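Long-range contacts in polyketide synthase PksJ (Bacillus subtilis subsp. subtilis, PDB 4J1Q), which catalyses, through this ketoreductase domain of the bacillaene assembly line, stereoselective reduction of alpha- and beta-keto groups, probably on polyketide intermediates and with NADPH as hydride donor: residues A[337-342]-A[429-434]; A[379-384]-A[417-422]; A[26-31]-A[182-187]. All coordinates share one frame; numbering follows the deposited sequence.

Contact 1. Residues A[337-342]-A[429-434]; sequences SSVSGC and QVFVME. With NDP (NADPH dihydro-nicotinamide-adenine-dinucleotide phosphate), chain B.
At chi1 170° Phe431 sends its ring away from its own backbone N, while Cys342, at chi1 49°, holds SG between backbone N and carbonyl carbon; together these turns bring sulfur to ring. The setting is the Rossmann fold of the ketoreductase: strand 332-338 passes straight into helix 339-343, and strand 429-435 lies two places over in the sheet, beyond strand 377-383. Cys342 SG lies at the edge of the Phe431 ring, 4.2 Å from its centroid and 81° off the normal, a sulfur-aromatic contact. Val339 meets the same ring over a face with CG2; their modelled separation is too short for two carbons, so only the packing should be trusted. Ser338 starts the helix as N-cap, its OG accepting from Ser340 N at 2.8 Å. Gln429, whose CB-to-amide chain reaches toward Cys342, gives its NE2 to Asn382 OD1 on the strand between, and Asn382 ND2 in turn binds Ser338 O, so the polar groups there are tied through one residue. The strand end also borders the cofactor's nicotinamide: Ser338 CB lies 3.8 Å from NDP C6N, and Ser337 O is 3.4 Å from that same carbon.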
loop_
_atom_site.group_PDB
_atom_site.type_symbol
_atom_site.label_atom_id
_atom_site.label_comp_id
_atom_site.label_asym_id
_atom_site.label_seq_id
_atom_site.Cartn_x
_atom_site.Cartn_y
_atom_site.Cartn_z
ATOM N N SER A 337 -2.143 -5.588 0.793
ATOM C CA SER A 337 -2.273 -4.199 1.235
ATOM C C SER A 337 -3.666 -4.047 1.839
ATOM O O SER A 337 -4.358 -5.032 2.066
ATOM C CB SER A 337 -2.081 -3.262 0.020
ATOM O OG SER A 337 -2.361 -1.906 0.335
ATOM N N SER A 338 -4.130 -2.814 2.001
ATOM C CA SER A 338 -5.344 -2.599 2.757
ATOM C C SER A 338 -6.170 -1.494 2.134
ATOM O O SER A 338 -5.634 -0.561 1.503
ATOM C CB SER A 338 -5.010 -2.212 4.202
ATOM O OG SER A 338 -6.114 -1.556 4.797
ATOM N N VAL A 339 -7.474 -1.550 2.378
ATOM C CA VAL A 339 -8.337 -0.427 2.046
ATOM C C VAL A 339 -7.875 0.915 2.677
ATOM O O VAL A 339 -8.070 1.973 2.110
ATOM C CB VAL A 339 -9.804 -0.779 2.367
ATOM C CG1 VAL A 339 -10.500 0.358 3.087
ATOM C CG2 VAL A 339 -10.539 -1.152 1.080
ATOM N N SER A 340 -7.152 0.844 3.788
ATOM C CA SER A 340 -6.584 2.048 4.417
ATOM C C SER A 340 -5.590 2.771 3.510
ATOM O O SER A 340 -5.547 3.998 3.489
ATOM C CB SER A 340 -5.895 1.685 5.730
ATOM O OG SER A 340 -6.745 0.818 6.474
ATOM N N GLY A 341 -4.752 2.006 2.813
ATOM C CA GLY A 341 -3.774 2.577 1.903
ATOM C C GLY A 341 -4.362 3.530 0.865
ATOM O O GLY A 341 -3.762 4.573 0.576
ATOM N N CYS A 342 -5.589 3.261 0.409
ATOM C CA CYS A 342 -6.180 4.062 -0.674
ATOM C C CYS A 342 -7.334 4.974 -0.246
ATOM O O CYS A 342 -7.781 5.801 -1.020
ATOM C CB CYS A 342 -6.591 3.155 -1.847
ATOM S SG CYS A 342 -7.565 1.711 -1.365
ATOM N N GLN A 429 -3.076 -3.310 -9.105
ATOM C CA GLN A 429 -3.779 -2.911 -7.906
ATOM C C GLN A 429 -5.254 -3.209 -8.021
ATOM O O GLN A 429 -5.935 -2.723 -8.933
ATOM C CB GLN A 429 -3.570 -1.410 -7.648
ATOM C CG GLN A 429 -3.554 -1.021 -6.187
ATOM C CD GLN A 429 -3.581 0.486 -6.012
ATOM O OE1 GLN A 429 -2.892 1.214 -6.731
ATOM N NE2 GLN A 429 -4.407 0.963 -5.094
ATOM N N VAL A 430 -5.765 -3.919 -7.028
ATOM C CA VAL A 430 -7.161 -4.289 -6.994
ATOM C C VAL A 430 -7.687 -3.908 -5.620
ATOM O O VAL A 430 -7.137 -4.298 -4.599
ATOM C CB VAL A 430 -7.313 -5.819 -7.189
ATOM C CG1 VAL A 430 -8.717 -6.278 -6.799
ATOM C CG2 VAL A 430 -7.022 -6.205 -8.638
ATOM N N PHE A 431 -8.744 -3.132 -5.597
ATOM C CA PHE A 431 -9.328 -2.689 -4.348
ATOM C C PHE A 431 -10.590 -3.503 -4.089
ATOM O O PHE A 431 -11.510 -3.482 -4.885
ATOM C CB PHE A 431 -9.655 -1.204 -4.441
ATOM C CG PHE A 431 -10.477 -0.681 -3.312
ATOM C CD1 PHE A 431 -9.997 0.317 -2.518
ATOM C CD2 PHE A 431 -11.766 -1.122 -3.099
ATOM C CE1 PHE A 431 -10.768 0.856 -1.507
ATOM C CE2 PHE A 431 -12.521 -0.640 -2.049
ATOM C CZ PHE A 431 -12.016 0.358 -1.249
ATOM N N VAL A 432 -10.619 -4.230 -2.994
ATOM C CA VAL A 432 -11.732 -5.120 -2.738
ATOM C C VAL A 432 -12.532 -4.633 -1.547
ATOM O O VAL A 432 -11.985 -4.287 -0.508
ATOM C CB VAL A 432 -11.260 -6.542 -2.457
ATOM C CG1 VAL A 432 -12.463 -7.466 -2.216
ATOM C CG2 VAL A 432 -10.403 -7.037 -3.608
ATOM N N MET A 433 -13.841 -4.607 -1.724
ATOM C CA MET A 433 -14.748 -4.120 -0.711
ATOM C C MET A 433 -15.875 -5.131 -0.606
ATOM O O MET A 433 -16.347 -5.630 -1.613
ATOM C CB MET A 433 -15.342 -2.822 -1.195
ATOM C CG MET A 433 -15.258 -1.691 -0.216
ATOM S SD MET A 433 -15.522 -0.147 -1.119
ATOM C CE MET A 433 -15.005 1.062 0.106
ATOM N N GLU A 434 -16.341 -5.423 0.600
ATOM C CA GLU A 434 -17.567 -6.225 0.750
ATOM C C GLU A 434 -18.568 -5.515 1.644
ATOM O O GLU A 434 -18.225 -5.068 2.721
ATOM C CB GLU A 434 -17.261 -7.609 1.343
ATOM C CG GLU A 434 -17.001 -8.701 0.317
ATOM C CD GLU A 434 -18.036 -9.807 0.343
ATOM O OE1 GLU A 434 -17.944 -10.707 1.205
ATOM O OE2 GLU A 434 -18.919 -9.789 -0.531
HETATM P PA NDP B . -1.828 -10.487 11.483
HETATM O O1A NDP B . -1.231 -9.419 12.406
HETATM O O2A NDP B . -2.582 -11.683 11.976
HETATM O O5B NDP B . -0.690 -10.973 10.474
HETATM C C5B NDP B . 0.502 -10.207 10.287
HETATM C C4B NDP B . 1.651 -11.179 10.498
HETATM O O4B NDP B . 2.865 -10.533 10.107
HETATM C C3B NDP B . 1.816 -11.483 11.979
HETATM O O3B NDP B . 1.699 -12.931 12.056
HETATM C C2B NDP B . 3.230 -11.027 12.332
HETATM O O2B NDP B . 3.934 -12.070 13.073
HETATM C C1B NDP B . 3.922 -10.902 10.987
HETATM N N9A NDP B . 4.910 -9.786 11.075
HETATM C C8A NDP B . 4.710 -8.538 11.630
HETATM N N7A NDP B . 5.890 -7.819 11.488
HETATM C C5A NDP B . 6.804 -8.618 10.779
HETATM C C6A NDP B . 8.119 -8.441 10.354
HETATM N N6A NDP B . 8.828 -7.297 10.620
HETATM N N1A NDP B . 8.743 -9.449 9.678
HETATM C C2A NDP B . 8.110 -10.625 9.451
HETATM N N3A NDP B . 6.851 -10.828 9.894
HETATM C C4A NDP B . 6.159 -9.829 10.525
HETATM O O3 NDP B . -2.747 -9.700 10.416
HETATM P PN NDP B . -3.488 -10.478 9.230
HETATM O O1N NDP B . -4.964 -10.194 9.503
HETATM O O2N NDP B . -2.897 -11.859 9.018
HETATM O O5D NDP B . -3.058 -9.583 7.956
HETATM C C5D NDP B . -2.272 -10.092 6.869
HETATM C C4D NDP B . -1.893 -8.898 5.964
HETATM O O4D NDP B . -3.077 -8.440 5.274
HETATM C C3D NDP B . -1.395 -7.708 6.796
HETATM O O3D NDP B . -0.259 -7.080 6.156
HETATM C C2D NDP B . -2.577 -6.791 6.851
HETATM O O2D NDP B . -2.115 -5.437 6.897
HETATM C C1D NDP B . -3.373 -7.092 5.572
HETATM N N1N NDP B . -4.815 -6.906 5.779
HETATM C C2N NDP B . -5.522 -7.694 6.639
HETATM C C3N NDP B . -6.898 -7.472 6.878
HETATM C C7N NDP B . -7.670 -8.384 7.835
HETATM O O7N NDP B . -8.907 -8.381 7.779
HETATM N N7N NDP B . -7.020 -9.102 8.782
HETATM C C4N NDP B . -7.550 -6.372 6.262
HETATM C C5N NDP B . -6.786 -5.556 5.404
HETATM C C6N NDP B . -5.416 -5.849 5.195
HETATM P P2B NDP B . 5.136 -11.717 14.103
HETATM O O1X NDP B . 4.506 -10.621 14.990
HETATM O O2X NDP B . 5.368 -13.101 14.698
HETATM O O3X NDP B . 6.291 -11.205 13.267
#

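Contact 2. Residues A[379-384]-A[417-422]. With NDP (NADPH dihydro-nicotinamide-adenine-dinucleotide phosphate), chain B.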
loop_
_atom_site.group_PDB
_atom_site.type_symbol
_atom_site.label_atom_id
_atom_site.label_comp_id
_atom_site.label_asym_id
_atom_site.label_seq_id
_atom_site.Cartn_x
_atom_site.Cartn_y
_atom_site.Cartn_z
ATOM N N ILE A 379 0.855 -7.976 -8.098
ATOM C CA ILE A 379 -0.438 -7.411 -7.746
ATOM C C ILE A 379 -0.412 -6.959 -6.301
ATOM O O ILE A 379 0.124 -7.656 -5.444
ATOM C CB ILE A 379 -1.561 -8.455 -7.909
ATOM C CG1 ILE A 379 -1.553 -9.001 -9.329
ATOM C CG2 ILE A 379 -2.919 -7.844 -7.593
ATOM C CD1 ILE A 379 -2.476 -10.186 -9.532
ATOM N N SER A 380 -1.051 -5.829 -6.022
ATOM C CA SER A 380 -1.326 -5.414 -4.655
ATOM C C SER A 380 -2.843 -5.403 -4.442
ATOM O O SER A 380 -3.584 -4.851 -5.269
ATOM C CB SER A 380 -0.731 -4.026 -4.398
ATOM O OG SER A 380 -0.850 -3.610 -3.022
ATOM N N PHE A 381 -3.313 -6.079 -3.394
ATOM C CA PHE A 381 -4.748 -6.119 -3.119
ATOM C C PHE A 381 -5.036 -5.136 -1.991
ATOM O O PHE A 381 -4.467 -5.259 -0.894
ATOM C CB PHE A 381 -5.207 -7.536 -2.698
ATOM C CG PHE A 381 -5.285 -8.534 -3.837
ATOM C CD1 PHE A 381 -4.152 -9.209 -4.279
ATOM C CD2 PHE A 381 -6.497 -8.845 -4.411
ATOM C CE1 PHE A 381 -4.230 -10.155 -5.300
ATOM C CE2 PHE A 381 -6.587 -9.785 -5.437
ATOM C CZ PHE A 381 -5.451 -10.448 -5.876
ATOM N N ASN A 382 -5.954 -4.203 -2.223
ATOM C CA ASN A 382 -6.500 -3.455 -1.106
ATOM C C ASN A 382 -7.673 -4.166 -0.443
ATOM O O ASN A 382 -8.823 -4.098 -0.938
ATOM C CB ASN A 382 -6.901 -2.050 -1.533
ATOM C CG ASN A 382 -5.752 -1.283 -2.115
ATOM O OD1 ASN A 382 -5.525 -1.303 -3.340
ATOM N ND2 ASN A 382 -5.035 -0.570 -1.258
ATOM N N TRP A 383 -7.360 -4.910 0.621
ATOM C CA TRP A 383 -8.344 -5.756 1.295
ATOM C C TRP A 383 -9.153 -4.944 2.246
ATOM O O TRP A 383 -8.605 -4.095 2.979
ATOM C CB TRP A 383 -7.657 -6.842 2.103
ATOM C CG TRP A 383 -6.997 -7.936 1.304
ATOM C CD1 TRP A 383 -5.719 -8.442 1.489
ATOM C CD2 TRP A 383 -7.609 -8.790 0.263
ATOM N NE1 TRP A 383 -5.472 -9.479 0.619
ATOM C CE2 TRP A 383 -6.571 -9.744 -0.141
ATOM C CE3 TRP A 383 -8.854 -8.849 -0.352
ATOM C CZ2 TRP A 383 -6.805 -10.732 -1.091
ATOM C CZ3 TRP A 383 -9.062 -9.807 -1.350
ATOM C CH2 TRP A 383 -8.064 -10.744 -1.701
ATOM N N PRO A 384 -10.448 -5.266 2.344
ATOM C CA PRO A 384 -11.215 -4.758 3.456
ATOM C C PRO A 384 -10.991 -5.618 4.706
ATOM O O PRO A 384 -10.198 -6.579 4.685
ATOM C CB PRO A 384 -12.640 -4.915 2.964
ATOM C CG PRO A 384 -12.596 -6.202 2.180
ATOM C CD PRO A 384 -11.239 -6.192 1.506
ATOM N N LYS A 417 -12.298 -15.858 -3.630
ATOM C CA LYS A 417 -12.818 -15.624 -4.959
ATOM C C LYS A 417 -12.250 -14.341 -5.547
ATOM O O LYS A 417 -11.728 -14.334 -6.658
ATOM C CB LYS A 417 -14.349 -15.611 -4.963
ATOM C CG LYS A 417 -14.965 -16.964 -4.625
ATOM C CD LYS A 417 -16.489 -16.930 -4.649
ATOM C CE LYS A 417 -17.079 -18.150 -3.936
ATOM N NZ LYS A 417 -18.531 -18.334 -4.229
ATOM N N ALA A 418 -12.272 -13.274 -4.757
ATOM C CA ALA A 418 -11.703 -11.996 -5.178
ATOM C C ALA A 418 -10.202 -12.127 -5.441
ATOM O O ALA A 418 -9.674 -11.602 -6.407
ATOM C CB ALA A 418 -11.955 -10.951 -4.116
ATOM N N PHE A 419 -9.542 -12.915 -4.616
ATOM C CA PHE A 419 -8.135 -13.174 -4.808
ATOM C C PHE A 419 -7.859 -13.794 -6.165
ATOM O O PHE A 419 -6.972 -13.335 -6.871
ATOM C CB PHE A 419 -7.612 -14.060 -3.698
ATOM C CG PHE A 419 -6.191 -14.513 -3.903
ATOM C CD1 PHE A 419 -5.118 -13.693 -3.564
ATOM C CD2 PHE A 419 -5.925 -15.823 -4.335
ATOM C CE1 PHE A 419 -3.813 -14.138 -3.710
ATOM C CE2 PHE A 419 -4.626 -16.284 -4.459
ATOM C CZ PHE A 419 -3.564 -15.465 -4.098
ATOM N N TYR A 420 -8.622 -14.831 -6.525
ATOM C CA TYR A 420 -8.469 -15.484 -7.822
ATOM C C TYR A 420 -8.875 -14.570 -8.985
ATOM O O TYR A 420 -8.156 -14.453 -9.981
ATOM C CB TYR A 420 -9.244 -16.821 -7.871
ATOM C CG TYR A 420 -8.574 -17.926 -7.073
ATOM C CD1 TYR A 420 -7.249 -18.260 -7.315
ATOM C CD2 TYR A 420 -9.226 -18.562 -6.021
ATOM C CE1 TYR A 420 -6.583 -19.197 -6.544
ATOM C CE2 TYR A 420 -8.578 -19.519 -5.245
ATOM C CZ TYR A 420 -7.255 -19.839 -5.519
ATOM O OH TYR A 420 -6.598 -20.818 -4.794
ATOM N N GLN A 421 -9.995 -13.874 -8.829
ATOM C CA GLN A 421 -10.421 -12.916 -9.837
ATOM C C GLN A 421 -9.378 -11.811 -10.054
ATOM O O GLN A 421 -9.246 -11.288 -11.165
ATOM C CB GLN A 421 -11.733 -12.269 -9.421
ATOM C CG GLN A 421 -12.946 -13.167 -9.493
ATOM C CD GLN A 421 -14.208 -12.432 -9.097
ATOM O OE1 GLN A 421 -14.298 -11.212 -9.236
ATOM N NE2 GLN A 421 -15.182 -13.169 -8.581
ATOM N N GLY A 422 -8.674 -11.430 -8.987
ATOM C CA GLY A 422 -7.700 -10.345 -9.074
ATOM C C GLY A 422 -6.496 -10.760 -9.886
ATOM O O GLY A 422 -5.929 -9.969 -10.611
HETATM P PA NDP B . -1.828 -10.487 11.483
HETATM O O1A NDP B . -1.231 -9.419 12.406
HETATM O O2A NDP B . -2.582 -11.683 11.976
HETATM O O5B NDP B . -0.690 -10.973 10.474
HETATM C C5B NDP B . 0.502 -10.207 10.287
HETATM C C4B NDP B . 1.651 -11.179 10.498
HETATM O O4B NDP B . 2.865 -10.533 10.107
HETATM C C3B NDP B . 1.816 -11.483 11.979
HETATM O O3B NDP B . 1.699 -12.931 12.056
HETATM C C2B NDP B . 3.230 -11.027 12.332
HETATM O O2B NDP B . 3.934 -12.070 13.073
HETATM C C1B NDP B . 3.922 -10.902 10.987
HETATM N N9A NDP B . 4.910 -9.786 11.075
HETATM C C8A NDP B . 4.710 -8.538 11.630
HETATM N N7A NDP B . 5.890 -7.819 11.488
HETATM C C5A NDP B . 6.804 -8.618 10.779
HETATM C C6A NDP B . 8.119 -8.441 10.354
HETATM N N6A NDP B . 8.828 -7.297 10.620
HETATM N N1A NDP B . 8.743 -9.449 9.678
HETATM C C2A NDP B . 8.110 -10.625 9.451
HETATM N N3A NDP B . 6.851 -10.828 9.894
HETATM C C4A NDP B . 6.159 -9.829 10.525
HETATM O O3 NDP B . -2.747 -9.700 10.416
HETATM P PN NDP B . -3.488 -10.478 9.230
HETATM O O1N NDP B . -4.964 -10.194 9.503
HETATM O O2N NDP B . -2.897 -11.859 9.018
HETATM O O5D NDP B . -3.058 -9.583 7.956
HETATM C C5D NDP B . -2.272 -10.092 6.869
HETATM C C4D NDP B . -1.893 -8.898 5.964
HETATM O O4D NDP B . -3.077 -8.440 5.274
HETATM C C3D NDP B . -1.395 -7.708 6.796
HETATM O O3D NDP B . -0.259 -7.080 6.156
HETATM C C2D NDP B . -2.577 -6.791 6.851
HETATM O O2D NDP B . -2.115 -5.437 6.897
HETATM C C1D NDP B . -3.373 -7.092 5.572
HETATM N N1N NDP B . -4.815 -6.906 5.779
HETATM C C2N NDP B . -5.522 -7.694 6.639
HETATM C C3N NDP B . -6.898 -7.472 6.878
HETATM C C7N NDP B . -7.670 -8.384 7.835
HETATM O O7N NDP B . -8.907 -8.381 7.779
HETATM N N7N NDP B . -7.020 -9.102 8.782
HETATM C C4N NDP B . -7.550 -6.372 6.262
HETATM C C5N NDP B . -6.786 -5.556 5.404
HETATM C C6N NDP B . -5.416 -5.849 5.195
HETATM P P2B NDP B . 5.136 -11.717 14.103
HETATM O O1X NDP B . 4.506 -10.621 14.990
HETATM O O2X NDP B . 5.368 -13.101 14.698
HETATM O O3X NDP B . 6.291 -11.205 13.267
#
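Trp383 turns the rim of its indole to helix 412-425, with CH2 3.9 Å from Phe419 CB and CZ3 4.2 Å from Ala418 CB, both near the ring plane; over one face of the same indole lies Phe381 CB. The Phe381 ring has Ala418 O at its edge, 3.7 Å from CE2. Against Phe419 it is nearly parallel, planes at 28°, but slid so far that the rings barely overlap, with centroids 5.6 Å apart. This is the helix-on-sheet packing of a Rossmann fold, strand 379-383 and helix 417-422 running roughly antiparallel at 148°. Gly422 has no side chain to intervene, and Phe381 CE2 comes to 3.8 Å from its CA. For Phe381, chi1 -75° sets CG opposite the carbonyl carbon and aims the ring at the helix. Edge-to-face partners extend the cluster, Phe336 and Trp386 against Trp383 and Phe218 against Phe419. Just past the strand, Pro384 O lies 3.1 Å from NDP C4N, the carbon that gives up hydride in NADPH. No polar bond joins residues 379-384 to 417-422, so what holds them together here is probably the fit of apolar and aromatic surfaces.

Contact 3. Residues A[26-31]-A[182-187]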
loop_
_atom_site.group_PDB
_atom_site.type_symbol
_atom_site.label_atom_id
_atom_site.label_comp_id
_atom_site.label_asym_id
_atom_site.label_seq_id
_atom_site.Cartn_x
_atom_site.Cartn_y
_atom_site.Cartn_z
ATOM N N LEU A 26 -12.840 -2.854 -7.414
ATOM C CA LEU A 26 -12.467 -1.610 -8.105
ATOM C C LEU A 26 -11.012 -1.535 -8.588
ATOM O O LEU A 26 -10.106 -2.164 -8.054
ATOM C CB LEU A 26 -12.738 -0.394 -7.219
ATOM C CG LEU A 26 -14.164 -0.195 -6.736
ATOM C CD1 LEU A 26 -14.221 0.994 -5.781
ATOM C CD2 LEU A 26 -15.079 -0.024 -7.940
ATOM N N GLU A 27 -10.753 -0.598 -9.466
ATOM C CA GLU A 27 -9.459 -0.580 -10.074
ATOM C C GLU A 27 -9.084 0.856 -10.409
ATOM O O GLU A 27 -9.936 1.601 -10.863
ATOM C CB GLU A 27 -9.505 -1.489 -11.284
ATOM C CG GLU A 27 -8.178 -1.679 -11.969
ATOM C CD GLU A 27 -7.917 -0.571 -12.950
ATOM O OE1 GLU A 27 -8.919 0.023 -13.411
ATOM O OE2 GLU A 27 -6.726 -0.285 -13.233
ATOM N N PRO A 28 -7.896 1.320 -9.964
ATOM C CA PRO A 28 -7.577 2.778 -10.003
ATOM C C PRO A 28 -7.385 3.288 -11.438
ATOM O O PRO A 28 -6.817 2.575 -12.247
ATOM C CB PRO A 28 -6.233 2.854 -9.267
ATOM C CG PRO A 28 -5.606 1.519 -9.521
ATOM C CD PRO A 28 -6.754 0.536 -9.449
ATOM N N VAL A 29 -7.833 4.505 -11.747
ATOM C CA VAL A 29 -7.699 5.046 -13.111
ATOM C C VAL A 29 -7.262 6.516 -13.112
ATOM O O VAL A 29 -7.697 7.308 -12.280
ATOM C CB VAL A 29 -8.994 4.876 -13.932
ATOM C CG1 VAL A 29 -8.737 5.212 -15.390
ATOM C CG2 VAL A 29 -9.501 3.445 -13.829
ATOM N N TRP A 30 -6.351 6.856 -14.012
ATOM C CA TRP A 30 -6.096 8.238 -14.352
ATOM C C TRP A 30 -7.071 8.736 -15.367
ATOM O O TRP A 30 -7.066 8.278 -16.511
ATOM C CB TRP A 30 -4.696 8.366 -14.887
ATOM C CG TRP A 30 -3.665 8.078 -13.837
ATOM C CD1 TRP A 30 -2.798 6.999 -13.769
ATOM C CD2 TRP A 30 -3.389 8.871 -12.621
ATOM N NE1 TRP A 30 -1.979 7.114 -12.681
ATOM C CE2 TRP A 30 -2.297 8.197 -11.941
ATOM C CE3 TRP A 30 -3.898 10.042 -12.084
ATOM C CZ2 TRP A 30 -1.779 8.666 -10.756
ATOM C CZ3 TRP A 30 -3.345 10.530 -10.909
ATOM C CH2 TRP A 30 -2.306 9.864 -10.261
ATOM N N GLU A 31 -7.934 9.662 -14.949
ATOM C CA GLU A 31 -8.960 10.230 -15.830
ATOM C C GLU A 31 -8.744 11.715 -16.062
ATOM O O GLU A 31 -8.177 12.404 -15.217
ATOM C CB GLU A 31 -10.344 10.039 -15.213
ATOM C CG GLU A 31 -10.792 8.591 -15.103
ATOM C CD GLU A 31 -11.872 8.405 -14.067
ATOM O OE1 GLU A 31 -11.872 9.154 -13.054
ATOM O OE2 GLU A 31 -12.710 7.495 -14.272
ATOM N N LYS A 182 -6.729 10.828 -10.147
ATOM C CA LYS A 182 -7.004 9.407 -9.870
ATOM C C LYS A 182 -8.420 9.207 -9.335
ATOM O O LYS A 182 -8.913 10.013 -8.545
ATOM C CB LYS A 182 -5.989 8.845 -8.872
ATOM C CG LYS A 182 -5.702 7.357 -9.023
ATOM C CD LYS A 182 -4.883 6.849 -7.840
ATOM C CE LYS A 182 -3.388 6.783 -8.147
ATOM N NZ LYS A 182 -3.109 5.648 -9.076
ATOM N N GLY A 183 -9.085 8.168 -9.825
ATOM C CA GLY A 183 -10.412 7.780 -9.374
ATOM C C GLY A 183 -10.551 6.266 -9.569
ATOM O O GLY A 183 -9.570 5.588 -9.848
ATOM N N TRP A 184 -11.777 5.756 -9.522
ATOM C CA TRP A 184 -12.013 4.324 -9.401
ATOM C C TRP A 184 -12.939 3.825 -10.472
ATOM O O TRP A 184 -14.139 4.100 -10.430
ATOM C CB TRP A 184 -12.601 4.000 -8.034
ATOM C CG TRP A 184 -11.621 4.155 -6.904
ATOM C CD1 TRP A 184 -11.621 5.119 -5.890
ATOM C CD2 TRP A 184 -10.449 3.314 -6.633
ATOM N NE1 TRP A 184 -10.557 4.929 -5.037
ATOM C CE2 TRP A 184 -9.804 3.878 -5.438
ATOM C CE3 TRP A 184 -9.885 2.200 -7.243
ATOM C CZ2 TRP A 184 -8.661 3.312 -4.889
ATOM C CZ3 TRP A 184 -8.731 1.646 -6.694
ATOM C CH2 TRP A 184 -8.139 2.179 -5.536
ATOM N N ARG A 185 -12.393 3.075 -11.432
ATOM C CA ARG A 185 -13.207 2.331 -12.396
ATOM C C ARG A 185 -13.540 0.931 -11.900
ATOM O O ARG A 185 -12.645 0.143 -11.537
ATOM C CB ARG A 185 -12.535 2.268 -13.775
ATOM C CG ARG A 185 -13.453 1.760 -14.889
ATOM C CD ARG A 185 -13.104 2.346 -16.262
ATOM N NE ARG A 185 -11.763 1.968 -16.720
ATOM C CZ ARG A 185 -11.435 0.774 -17.217
ATOM N NH1 ARG A 185 -12.353 -0.175 -17.347
ATOM N NH2 ARG A 185 -10.181 0.518 -17.571
ATOM N N GLU A 186 -14.832 0.621 -11.894
ATOM C CA GLU A 186 -15.310 -0.706 -11.535
ATOM C C GLU A 186 -14.787 -1.805 -12.462
ATOM O O GLU A 186 -14.553 -1.585 -13.643
ATOM C CB GLU A 186 -16.838 -0.741 -11.467
ATOM C CG GLU A 186 -17.397 -1.991 -10.812
ATOM C CD GLU A 186 -18.911 -2.079 -10.882
ATOM O OE1 GLU A 186 -19.487 -3.043 -10.330
ATOM O OE2 GLU A 186 -19.531 -1.169 -11.471
ATOM N N MET A 187 -14.535 -2.969 -11.882
ATOM C CA MET A 187 -14.169 -4.153 -12.645
ATOM C C MET A 187 -15.344 -5.129 -12.639
ATOM O O MET A 187 -16.058 -5.244 -11.639
ATOM C CB MET A 187 -12.934 -4.814 -12.033
ATOM C CG MET A 187 -12.016 -3.842 -11.313
ATOM S SD MET A 187 -10.591 -4.626 -10.517
ATOM C CE MET A 187 -9.646 -5.137 -11.944
#
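Backbone bonds join Leu26-Glu31 to Lys182-Glu186 as antiparallel strands. Glu27 pairs with Arg185 and Val29 with Gly183 as hydrogen-bonded pairs, each bonded in both directions. The second ladder rung is the straighter: Val29 N to Gly183 O is 2.8 Å at 157°, and Gly183 N returns a bond to Val29 O. Around Arg185 the bonds bend more, and the one from Glu27 N to Arg185 O is weak. CA-H groups of the flanking residues Pro28 and Lys182 touch Gly183 O and Val29 O respectively.

Aromatic and apolar contacts fill the face bearing Leu26, Pro28, Trp30, Lys182, Trp184 and Glu186. Lys182 lays its aliphatic chain over one face of the Trp30 indole as a CH-pi contact, CB 4.1 Å from the centroid of the six-membered ring; its bends at chi3 and chi4 keep CE at the ring too, 3.6 Å from Trp30 CZ2. Trp184 meets Pro28, CZ3 standing 3.6 Å from CD, and also Leu26, where CE3 is 3.9 Å from CB. On the other face Val29 CG2 packs on Arg185 CB, and at the end Met187 crosses Glu27, SD 3.4 Å from CB.

Charge plays a minor part. Glu27 OE1 lies 4.4 Å from Arg185 NH2, well out of the guanidinium plane, so the pair can attract only loosely; Glu27 OE2 has a long, weak ion pair with Lys427.

This antiparallel pair sits where the N-terminal strands, probably the structural subdomain of a modular ketoreductase, run on into the Rossmann sheet. Strand 22-31 is flanked by strands 178-186 and 429-435; a backbone bond joins Leu26 to Phe431, whose ring the Trp184 ring meets as well, while beyond strand 178-186 comes strand 171-175.

How the contacts relate
Along the chain contact 3 closes first; contact 2 then falls within the span between the two segments of contact 1. The centres of contacts 1 and 2 lie about 8 Å apart. Contact 3 is centred about 12 Å from the centre of contact 1 and about 15 Å from that of contact 2. Strand 429-435 is common ground: Val430 and Val432 pair with Asn382 of contact 2, and Phe431 with Leu26 of contact 3. Helix 412-425 leads directly into it. Contacts 1 and 2 both touch NADPH, whereas contact 3 pairs strands 22-31 and 178-186, and strand 22-31 in turn joins the cofactor-binding Rossmann part through Phe431.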